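D-galactonate dehydratase family member SEN1436 (PDB 3TW9) catalyses, with low activity and a magnesium ion, the dehydration of D-gluconate to 2-dehydro-3-deoxy-D-gluconate, and probably has no significant role in gluconate breakdown in the cell. Local coordinates at residues C[148-153]-C[270-275]; C[234-239]-C[243-248]; C[222-227]-C[247-252]. One frame throughout, in Å; residues are numbered along the deposited sequence.

Interaction 1. Residues C[148-153]-C[270-275]; sequences PLYCHT and LFYLED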
loop_
_atom_site.group_PDB
_atom_site.type_symbol
_atom_site.label_atom_id
_atom_site.label_comp_id
_atom_site.label_asym_id
_atom_site.label_seq_id
_atom_site.Cartn_x
_atom_site.Cartn_y
_atom_site.Cartn_z
ATOM N N PRO C 148 -11.797 7.709 16.561
ATOM C CA PRO C 148 -11.551 8.812 17.484
ATOM C C PRO C 148 -11.265 10.113 16.762
ATOM O O PRO C 148 -10.608 10.137 15.713
ATOM C CB PRO C 148 -10.344 8.357 18.315
ATOM C CG PRO C 148 -9.825 7.155 17.657
ATOM C CD PRO C 148 -10.904 6.565 16.809
ATOM N N LEU C 149 -11.817 11.173 17.321
ATOM C CA LEU C 149 -11.772 12.476 16.724
ATOM C C LEU C 149 -11.027 13.451 17.611
ATOM O O LEU C 149 -10.890 13.247 18.831
ATOM C CB LEU C 149 -13.203 12.994 16.533
ATOM C CG LEU C 149 -14.217 12.123 15.825
ATOM C CD1 LEU C 149 -15.557 12.774 15.980
ATOM C CD2 LEU C 149 -13.860 11.863 14.326
ATOM N N TYR C 150 -10.492 14.499 16.987
ATOM C CA TYR C 150 -10.192 15.733 17.688
ATOM C C TYR C 150 -10.934 16.890 17.033
ATOM O O TYR C 150 -11.292 16.834 15.856
ATOM C CB TYR C 150 -8.681 16.036 17.846
ATOM C CG TYR C 150 -7.886 16.587 16.661
ATOM C CD1 TYR C 150 -7.655 17.961 16.520
ATOM C CD2 TYR C 150 -7.275 15.714 15.751
ATOM C CE1 TYR C 150 -6.878 18.462 15.468
ATOM C CE2 TYR C 150 -6.489 16.215 14.684
ATOM C CZ TYR C 150 -6.292 17.579 14.571
ATOM O OH TYR C 150 -5.504 18.082 13.553
ATOM N N CYS C 151 -11.183 17.915 17.832
ATOM C CA CYS C 151 -11.824 19.126 17.342
ATOM C C CYS C 151 -10.994 20.314 17.765
ATOM O O CYS C 151 -10.120 20.223 18.644
ATOM C CB CYS C 151 -13.221 19.241 17.945
ATOM S SG CYS C 151 -13.131 19.323 19.735
ATOM N N HIS C 152 -11.320 21.444 17.164
ATOM C CA HIS C 152 -10.677 22.716 17.417
ATOM C C HIS C 152 -11.396 23.429 18.559
ATOM O O HIS C 152 -12.581 23.188 18.780
ATOM C CB HIS C 152 -10.778 23.567 16.155
ATOM C CG HIS C 152 -10.046 23.005 14.973
ATOM N ND1 HIS C 152 -9.881 23.718 13.803
ATOM C CD2 HIS C 152 -9.409 21.823 14.784
ATOM C CE1 HIS C 152 -9.203 22.987 12.936
ATOM N NE2 HIS C 152 -8.914 21.830 13.502
ATOM N N THR C 153 -10.673 24.285 19.274
ATOM C CA THR C 153 -11.231 25.025 20.405
ATOM C C THR C 153 -11.053 26.532 20.239
ATOM O O THR C 153 -10.756 27.229 21.214
ATOM C CB THR C 153 -10.626 24.552 21.768
ATOM O OG1 THR C 153 -9.214 24.806 21.803
ATOM C CG2 THR C 153 -10.885 23.065 22.024
ATOM N N LEU C 270 2.411 16.489 24.269
ATOM C CA LEU C 270 1.424 16.696 23.217
ATOM C C LEU C 270 1.199 15.420 22.425
ATOM O O LEU C 270 2.108 14.610 22.258
ATOM C CB LEU C 270 1.852 17.831 22.272
ATOM C CG LEU C 270 1.465 19.248 22.716
ATOM C CD1 LEU C 270 2.119 19.644 24.037
ATOM C CD2 LEU C 270 1.794 20.266 21.637
ATOM N N PHE C 271 -0.020 15.234 21.950
ATOM C CA PHE C 271 -0.313 14.116 21.061
ATOM C C PHE C 271 0.428 14.319 19.731
ATOM O O PHE C 271 1.018 13.386 19.189
ATOM C CB PHE C 271 -1.822 14.018 20.841
ATOM C CG PHE C 271 -2.245 12.858 19.999
ATOM C CD1 PHE C 271 -2.332 11.587 20.537
ATOM C CD2 PHE C 271 -2.586 13.045 18.650
ATOM C CE1 PHE C 271 -2.741 10.498 19.741
ATOM C CE2 PHE C 271 -2.982 11.966 17.865
ATOM C CZ PHE C 271 -3.073 10.708 18.404
ATOM N N TYR C 272 0.369 15.549 19.227
ATOM C CA TYR C 272 1.310 15.990 18.213
ATOM C C TYR C 272 1.480 17.500 18.104
ATOM O O TYR C 272 0.595 18.273 18.482
ATOM C CB TYR C 272 1.067 15.300 16.859
ATOM C CG TYR C 272 -0.196 15.533 16.070
ATOM C CD1 TYR C 272 -0.604 16.825 15.657
ATOM C CD2 TYR C 272 -0.931 14.426 15.619
ATOM C CE1 TYR C 272 -1.750 16.981 14.821
ATOM C CE2 TYR C 272 -2.043 14.573 14.832
ATOM C CZ TYR C 272 -2.462 15.833 14.438
ATOM O OH TYR C 272 -3.585 15.893 13.611
ATOM N N LEU C 273 2.647 17.892 17.586
ATOM C CA LEU C 273 2.928 19.279 17.199
ATOM C C LEU C 273 2.919 19.290 15.679
ATOM O O LEU C 273 3.651 18.519 15.051
ATOM C CB LEU C 273 4.305 19.702 17.694
ATOM C CG LEU C 273 4.749 21.158 17.441
ATOM C CD1 LEU C 273 3.854 22.132 18.232
ATOM C CD2 LEU C 273 6.176 21.349 17.865
ATOM N N GLU C 274 2.075 20.146 15.113
ATOM C CA GLU C 274 1.699 20.087 13.707
ATOM C C GLU C 274 2.325 21.184 12.855
ATOM O O GLU C 274 2.418 22.346 13.271
ATOM C CB GLU C 274 0.174 20.155 13.577
ATOM C CG GLU C 274 -0.291 20.026 12.140
ATOM C CD GLU C 274 -1.737 20.291 11.986
ATOM O OE1 GLU C 274 -2.400 20.410 13.021
ATOM O OE2 GLU C 274 -2.204 20.347 10.823
ATOM N N ASP C 275 2.703 20.788 11.640
ATOM C CA ASP C 275 3.363 21.686 10.657
ATOM C C ASP C 275 4.405 22.610 11.248
ATOM O O ASP C 275 4.304 23.832 11.115
ATOM C CB ASP C 275 2.335 22.438 9.820
ATOM C CG ASP C 275 1.521 21.529 8.970
ATOM O OD1 ASP C 275 1.747 20.294 8.989
ATOM O OD2 ASP C 275 0.583 22.028 8.283
HETATM O O HOH W 1 -4.987 20.746 13.410
#
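Y150 and Y272 meet by their phenol ends inside the barrel of the enolase-type domain. The backbones stay far apart: the nearest CA atoms, those of Y150 and F271, are 10.6 Å from each other. The two side chains cross at about a right angle, and their ring planes stand at 90°. This is not a stack. Y272 OH lies obliquely against the Y150 ring, 3.1 Å from Y150 CE2. In return, Y150 OH sits at the edge of the Y272 ring, near its plane. One direct hydrogen bond joins the pair, with Y272 OH as donor to Y150 OH at 2.9 Å. In Y272, chi1 of 65° sets CG between the backbone N and the carbonyl carbon, and from there the ring reaches across to the other strand.

E274 joins through a water. Its chain is extended, which carries the carboxylate inward from the strand. Water 1 lies in the plane of the Y150 ring, at its edge, 2.7 Å from Y150 OH. The same water donates to E274 OE1 at 2.6 Å. Y150 OH and E274 OE1 themselves are 3.9 Å apart, so the water bridges them. The other carboxylate oxygen, OE2, forms a salt bridge with R321, a substrate-binding residue.

E274 is a magnesium ligand, and D248 and E300 complete the set of metal-binding acids. This is consistent with a second-shell place for Y150. All three touching residues are buried, so the phenol-to-phenol bond and the water satisfy polar atoms in the interior. Together they tie strand 147-152 to a metal-binding carboxylate across the barrel.

Interaction 2. Residues C[234-239]-C[243-248]; sequences HLRNKL and IEFIHD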
loop_
_atom_site.group_PDB
_atom_site.type_symbol
_atom_site.label_atom_id
_atom_site.label_comp_id
_atom_site.label_asym_id
_atom_site.label_seq_id
_atom_site.Cartn_x
_atom_site.Cartn_y
_atom_site.Cartn_z
ATOM N N HIS C 234 -0.041 26.347 31.714
ATOM C CA HIS C 234 -1.355 26.680 32.292
ATOM C C HIS C 234 -2.417 25.610 32.065
ATOM O O HIS C 234 -3.086 25.208 33.003
ATOM C CB HIS C 234 -1.902 28.016 31.776
ATOM C CG HIS C 234 -3.253 28.344 32.337
ATOM N ND1 HIS C 234 -3.425 28.843 33.611
ATOM C CD2 HIS C 234 -4.498 28.189 31.823
ATOM C CE1 HIS C 234 -4.714 29.012 33.845
ATOM N NE2 HIS C 234 -5.387 28.620 32.778
ATOM N N LEU C 235 -2.586 25.168 30.821
ATOM C CA LEU C 235 -3.588 24.164 30.513
ATOM C C LEU C 235 -3.285 22.845 31.202
ATOM O O LEU C 235 -4.192 22.197 31.688
ATOM C CB LEU C 235 -3.720 23.956 28.993
ATOM C CG LEU C 235 -4.296 25.126 28.178
ATOM C CD1 LEU C 235 -4.268 24.813 26.705
ATOM C CD2 LEU C 235 -5.710 25.516 28.638
ATOM N N ARG C 236 -2.022 22.437 31.264
ATOM C CA ARG C 236 -1.719 21.195 31.989
ATOM C C ARG C 236 -1.953 21.339 33.504
ATOM O O ARG C 236 -2.359 20.383 34.167
ATOM C CB ARG C 236 -0.307 20.684 31.702
ATOM C CG ARG C 236 -0.160 20.087 30.304
ATOM C CD ARG C 236 -1.090 18.890 30.102
ATOM N NE ARG C 236 -0.696 18.143 28.899
ATOM C CZ ARG C 236 -1.453 17.256 28.258
ATOM N NH1 ARG C 236 -2.698 17.008 28.671
ATOM N NH2 ARG C 236 -0.973 16.635 27.181
ATOM N N ASN C 237 -1.721 22.535 34.031
ATOM C CA ASN C 237 -1.937 22.770 35.466
ATOM C C ASN C 237 -3.403 22.672 35.841
ATOM O O ASN C 237 -3.753 22.135 36.894
ATOM C CB ASN C 237 -1.355 24.115 35.905
ATOM C CG ASN C 237 0.165 24.067 36.095
ATOM O OD1 ASN C 237 0.763 22.994 36.209
ATOM N ND2 ASN C 237 0.792 25.239 36.129
ATOM N N LYS C 238 -4.252 23.158 34.950
ATOM C CA LYS C 238 -5.687 23.159 35.170
ATOM C C LYS C 238 -6.407 21.875 34.783
ATOM O O LYS C 238 -7.372 21.479 35.442
ATOM C CB LYS C 238 -6.336 24.355 34.439
ATOM C CG LYS C 238 -5.897 25.735 34.931
ATOM C CD LYS C 238 -6.625 26.145 36.207
ATOM C CE LYS C 238 -6.067 27.449 36.759
ATOM N NZ LYS C 238 -6.850 27.951 37.923
ATOM N N LEU C 239 -5.959 21.219 33.717
ATOM C CA LEU C 239 -6.732 20.122 33.149
ATOM C C LEU C 239 -6.077 18.753 33.323
ATOM O O LEU C 239 -6.733 17.734 33.155
ATOM C CB LEU C 239 -7.083 20.399 31.674
ATOM C CG LEU C 239 -8.004 21.593 31.391
ATOM C CD1 LEU C 239 -7.806 22.145 29.990
ATOM C CD2 LEU C 239 -9.467 21.234 31.634
ATOM N N ILE C 243 -6.248 14.323 29.150
ATOM C CA ILE C 243 -6.697 14.926 27.886
ATOM C C ILE C 243 -5.524 15.000 26.893
ATOM O O ILE C 243 -4.421 15.362 27.263
ATOM C CB ILE C 243 -7.345 16.328 28.118
ATOM C CG1 ILE C 243 -7.863 16.952 26.813
ATOM C CG2 ILE C 243 -6.406 17.285 28.863
ATOM C CD1 ILE C 243 -9.000 16.170 26.176
ATOM N N GLU C 244 -5.783 14.620 25.648
ATOM C CA GLU C 244 -4.775 14.735 24.595
ATOM C C GLU C 244 -4.839 16.112 23.927
ATOM O O GLU C 244 -5.922 16.585 23.543
ATOM C CB GLU C 244 -4.930 13.623 23.551
ATOM C CG GLU C 244 -4.751 12.191 24.061
ATOM C CD GLU C 244 -3.312 11.822 24.445
ATOM O OE1 GLU C 244 -2.355 12.515 24.048
ATOM O OE2 GLU C 244 -3.140 10.827 25.171
ATOM N N PHE C 245 -3.669 16.743 23.796
ATOM C CA PHE C 245 -3.524 18.081 23.213
ATOM C C PHE C 245 -2.786 18.039 21.890
ATOM O O PHE C 245 -1.773 17.346 21.763
ATOM C CB PHE C 245 -2.702 18.990 24.127
ATOM C CG PHE C 245 -3.405 19.430 25.382
ATOM C CD1 PHE C 245 -4.801 19.415 25.472
ATOM C CD2 PHE C 245 -2.666 19.927 26.450
ATOM C CE1 PHE C 245 -5.439 19.848 26.627
ATOM C CE2 PHE C 245 -3.303 20.362 27.624
ATOM C CZ PHE C 245 -4.701 20.319 27.691
ATOM N N ILE C 246 -3.336 18.753 20.918
ATOM C CA ILE C 246 -2.669 19.026 19.643
ATOM C C ILE C 246 -2.405 20.519 19.511
ATOM O O ILE C 246 -3.227 21.342 19.893
ATOM C CB ILE C 246 -3.531 18.491 18.479
ATOM C CG1 ILE C 246 -3.335 16.978 18.403
ATOM C CG2 ILE C 246 -3.224 19.204 17.115
ATOM C CD1 ILE C 246 -4.377 16.307 17.714
ATOM N N HIS C 247 -1.233 20.876 18.993
ATOM C CA HIS C 247 -0.953 22.266 18.705
ATOM C C HIS C 247 -0.445 22.375 17.287
ATOM O O HIS C 247 0.452 21.632 16.897
ATOM C CB HIS C 247 0.077 22.875 19.674
ATOM C CG HIS C 247 0.334 24.325 19.402
ATOM N ND1 HIS C 247 -0.605 25.298 19.674
ATOM C CD2 HIS C 247 1.366 24.956 18.791
ATOM C CE1 HIS C 247 -0.137 26.478 19.302
ATOM N NE2 HIS C 247 1.054 26.297 18.753
ATOM N N ASP C 248 -0.995 23.325 16.547
ATOM C CA ASP C 248 -0.613 23.557 15.154
ATOM C C ASP C 248 0.274 24.796 15.034
ATOM O O ASP C 248 -0.166 25.934 15.223
ATOM C CB ASP C 248 -1.918 23.719 14.326
ATOM C CG ASP C 248 -1.702 23.653 12.829
ATOM O OD1 ASP C 248 -0.551 23.476 12.389
ATOM O OD2 ASP C 248 -2.705 23.760 12.078
HETATM O O HOH W 2 -1.548 14.890 24.798
HETATM O O HOH W 3 -6.873 15.286 31.872
#
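R236 lies flat on F245, and this stack is the tight part of the contact. The guanidinium and ring centres are 4.1 Å apart, with the planes at 24°. R236 CZ comes within 3.4 Å of F245 CD2, which lies over the centre of the guanidinium. R236 NH1 in turn sits over one face of the F245 ring, toward its rim. The two side chains run past each other in opposite directions. A bend at chi2 turns the arginine chain off the helix and along the ring.

R236 NH1 also donates to I243 O at 2.8 Å. The bond is nearly straight, with an N-H...O angle of 171°, and the oxygen lies in the guanidinium plane. R236 NH1 also bonds to G240 O and NH2 to Y268 O. These bonds fix the rotation of the group and hold it flat against the ring.

The leucines pack less closely. L235 CB approaches F245 obliquely, 3.9 Å from CE2. L239 CD1 comes to the ring edge, and L239 CB faces I243 CG2 at 4.2 Å. At the polar side two waters fill in for direct bonds. Water 2 accepts from R236 NH2 and F245 N and donates to E244 OE1. Water 3 links L239 O to I243 N across the short loop between helix and strand.

Helix segment 234-239 and strand 244-248 run nearly antiparallel, at 164°, as expected for a helix leading into the next strand of a beta/alpha barrel. Helix 158-171 flanks the contact through I165, which touches both L235 and L239. Strand 175-177 borders it through V176, against I243 and F245.

Interaction 3. Residues C[222-227]-C[247-252]; sequences DAYAKS and HDVHER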
loop_
_atom_site.group_PDB
_atom_site.type_symbol
_atom_site.label_atom_id
_atom_site.label_comp_id
_atom_site.label_asym_id
_atom_site.label_seq_id
_atom_site.Cartn_x
_atom_site.Cartn_y
_atom_site.Cartn_z
ATOM N N ASP C 222 7.827 35.582 16.900
ATOM C CA ASP C 222 8.680 35.440 18.075
ATOM C C ASP C 222 7.878 35.566 19.374
ATOM O O ASP C 222 8.075 34.777 20.306
ATOM C CB ASP C 222 9.847 36.414 18.020
ATOM C CG ASP C 222 10.823 36.079 16.898
ATOM O OD1 ASP C 222 11.678 35.187 17.083
ATOM O OD2 ASP C 222 10.731 36.705 15.826
ATOM N N ALA C 223 6.951 36.525 19.431
ATOM C CA ALA C 223 6.015 36.616 20.567
ATOM C C ALA C 223 5.228 35.314 20.707
ATOM O O ALA C 223 5.098 34.774 21.807
ATOM C CB ALA C 223 5.049 37.800 20.396
ATOM N N TYR C 224 4.760 34.798 19.569
ATOM C CA TYR C 224 3.984 33.553 19.522
ATOM C C TYR C 224 4.781 32.405 20.132
ATOM O O TYR C 224 4.288 31.685 21.020
ATOM C CB TYR C 224 3.565 33.244 18.069
ATOM C CG TYR C 224 3.313 31.767 17.810
ATOM C CD1 TYR C 224 2.168 31.124 18.307
ATOM C CD2 TYR C 224 4.251 30.998 17.098
ATOM C CE1 TYR C 224 1.957 29.763 18.093
ATOM C CE2 TYR C 224 4.055 29.641 16.887
ATOM C CZ TYR C 224 2.911 29.023 17.392
ATOM O OH TYR C 224 2.706 27.671 17.165
ATOM N N ALA C 225 6.016 32.235 19.661
ATOM C CA ALA C 225 6.803 31.057 20.009
ATOM C C ALA C 225 7.204 31.068 21.487
ATOM O O ALA C 225 7.318 30.009 22.119
ATOM C CB ALA C 225 8.023 30.986 19.147
ATOM N N LYS C 226 7.414 32.269 22.026
ATOM C CA LYS C 226 7.772 32.427 23.434
ATOM C C LYS C 226 6.562 32.244 24.345
ATOM O O LYS C 226 6.727 31.981 25.542
ATOM C CB LYS C 226 8.443 33.783 23.681
ATOM C CG LYS C 226 9.815 33.951 23.031
ATOM C CD LYS C 226 10.422 35.303 23.382
ATOM C CE LYS C 226 11.740 35.537 22.666
ATOM N NZ LYS C 226 11.502 35.943 21.268
ATOM N N SER C 227 5.361 32.350 23.771
ATOM C CA SER C 227 4.117 32.259 24.543
ATOM C C SER C 227 3.455 30.889 24.585
ATOM O O SER C 227 2.691 30.601 25.508
ATOM C CB SER C 227 3.119 33.303 24.050
ATOM O OG SER C 227 3.723 34.583 24.128
ATOM N N HIS C 247 -1.233 20.876 18.993
ATOM C CA HIS C 247 -0.953 22.266 18.705
ATOM C C HIS C 247 -0.445 22.375 17.287
ATOM O O HIS C 247 0.452 21.632 16.897
ATOM C CB HIS C 247 0.077 22.875 19.674
ATOM C CG HIS C 247 0.334 24.325 19.402
ATOM N ND1 HIS C 247 -0.605 25.298 19.674
ATOM C CD2 HIS C 247 1.366 24.956 18.791
ATOM C CE1 HIS C 247 -0.137 26.478 19.302
ATOM N NE2 HIS C 247 1.054 26.297 18.753
ATOM N N ASP C 248 -0.995 23.325 16.547
ATOM C CA ASP C 248 -0.613 23.557 15.154
ATOM C C ASP C 248 0.274 24.796 15.034
ATOM O O ASP C 248 -0.166 25.934 15.223
ATOM C CB ASP C 248 -1.918 23.719 14.326
ATOM C CG ASP C 248 -1.702 23.653 12.829
ATOM O OD1 ASP C 248 -0.551 23.476 12.389
ATOM O OD2 ASP C 248 -2.705 23.760 12.078
ATOM N N VAL C 249 1.540 24.580 14.691
ATOM C CA VAL C 249 2.463 25.685 14.369
ATOM C C VAL C 249 2.086 26.375 13.034
ATOM O O VAL C 249 2.315 27.572 12.873
ATOM C CB VAL C 249 3.915 25.155 14.304
ATOM C CG1 VAL C 249 4.908 26.261 13.974
ATOM C CG2 VAL C 249 4.284 24.503 15.627
ATOM N N HIS C 250 1.549 25.590 12.091
ATOM C CA HIS C 250 1.005 26.069 10.811
ATOM C C HIS C 250 2.021 26.901 10.069
ATOM O O HIS C 250 1.700 27.986 9.601
ATOM C CB HIS C 250 -0.281 26.890 11.050
ATOM C CG HIS C 250 -1.284 26.811 9.942
ATOM N ND1 HIS C 250 -1.243 27.631 8.836
ATOM C CD2 HIS C 250 -2.357 26.002 9.768
ATOM C CE1 HIS C 250 -2.247 27.332 8.030
ATOM N NE2 HIS C 250 -2.941 26.349 8.574
ATOM N N GLU C 251 3.265 26.409 10.025
ATOM C CA GLU C 251 4.354 27.019 9.257
ATOM C C GLU C 251 4.675 28.487 9.604
ATOM O O GLU C 251 5.262 29.208 8.782
ATOM C CB GLU C 251 4.148 26.791 7.720
ATOM C CG GLU C 251 2.941 27.516 7.027
ATOM C CD GLU C 251 2.926 27.423 5.507
ATOM O OE1 GLU C 251 2.050 28.035 4.837
ATOM O OE2 GLU C 251 3.773 26.715 4.953
ATOM N N ARG C 252 4.337 28.914 10.824
ATOM C CA ARG C 252 4.385 30.352 11.160
ATOM C C ARG C 252 5.733 30.886 11.677
ATOM O O ARG C 252 5.903 32.102 11.811
ATOM C CB ARG C 252 3.243 30.713 12.130
ATOM C CG ARG C 252 1.864 30.695 11.453
ATOM C CD ARG C 252 0.739 30.896 12.468
ATOM N NE ARG C 252 0.617 29.808 13.448
ATOM C CZ ARG C 252 0.059 29.935 14.655
ATOM N NH1 ARG C 252 -0.416 31.116 15.049
ATOM N NH2 ARG C 252 -0.010 28.890 15.484
#
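Y224 reaches from helix 221-239 to the end of strand 244-248 and meets H247 and R252 in different ways.

The hydrogen bond is to the histidine. Y224 OH and H247 NE2 are 2.7 Å apart, and either may be the donor. Each ring meets the other at its rim, with planes 20° apart. In H247, CG is anti to the backbone N (chi1 -178°), which directs the imidazole at the helix. Its ND1 is held by C178 O.

The cation-pi contact is to the arginine. R252 CZ lies over one face of the Y224 ring, offset toward the rim and 4.3 Å from its centroid. The guanidinium is tilted, at 45° to the ring. R252 NE bonds to V249 O at 2.9 Å and NH2 to D248 O at 3.0 Å, so backbone oxygens in and just before its own turn position the guanidinium.

Van der Waals contact is slight: V249 CG2 lies 3.9 Å from Y224 OH.

V249 to R252 form a type I' turn that carries H250, probably a catalytic proton donor/acceptor, as in related enzymes. The chemistry implies that one buried tyrosine ties this turn, next to magnesium ligand D248, to the outer helix.

Interaction 1 lies inside the barrel; interactions 2 and 3 lie between strand 244-248 and the outer helix. Strands 244-248 and 272-274 are parallel neighbours, joined by E274 N to H247 O (2.8 Å). Segments 270-275 and 243-248 also share F271 N to F245 O (2.8 Å). Interaction 1 is about 10 Å from interaction 2 and 15 Å from interaction 3, centre to centre. Interactions 2 and 3 share H247 and D248 and join helix 221-239 to the same strand at two levels, their centres about 15 Å apart. Interaction 3 meets interaction 1 through the backbone, E274 O to V249 N at 2.8 Å; at the metal site the side chains of D248 and E274 come within about 3 Å.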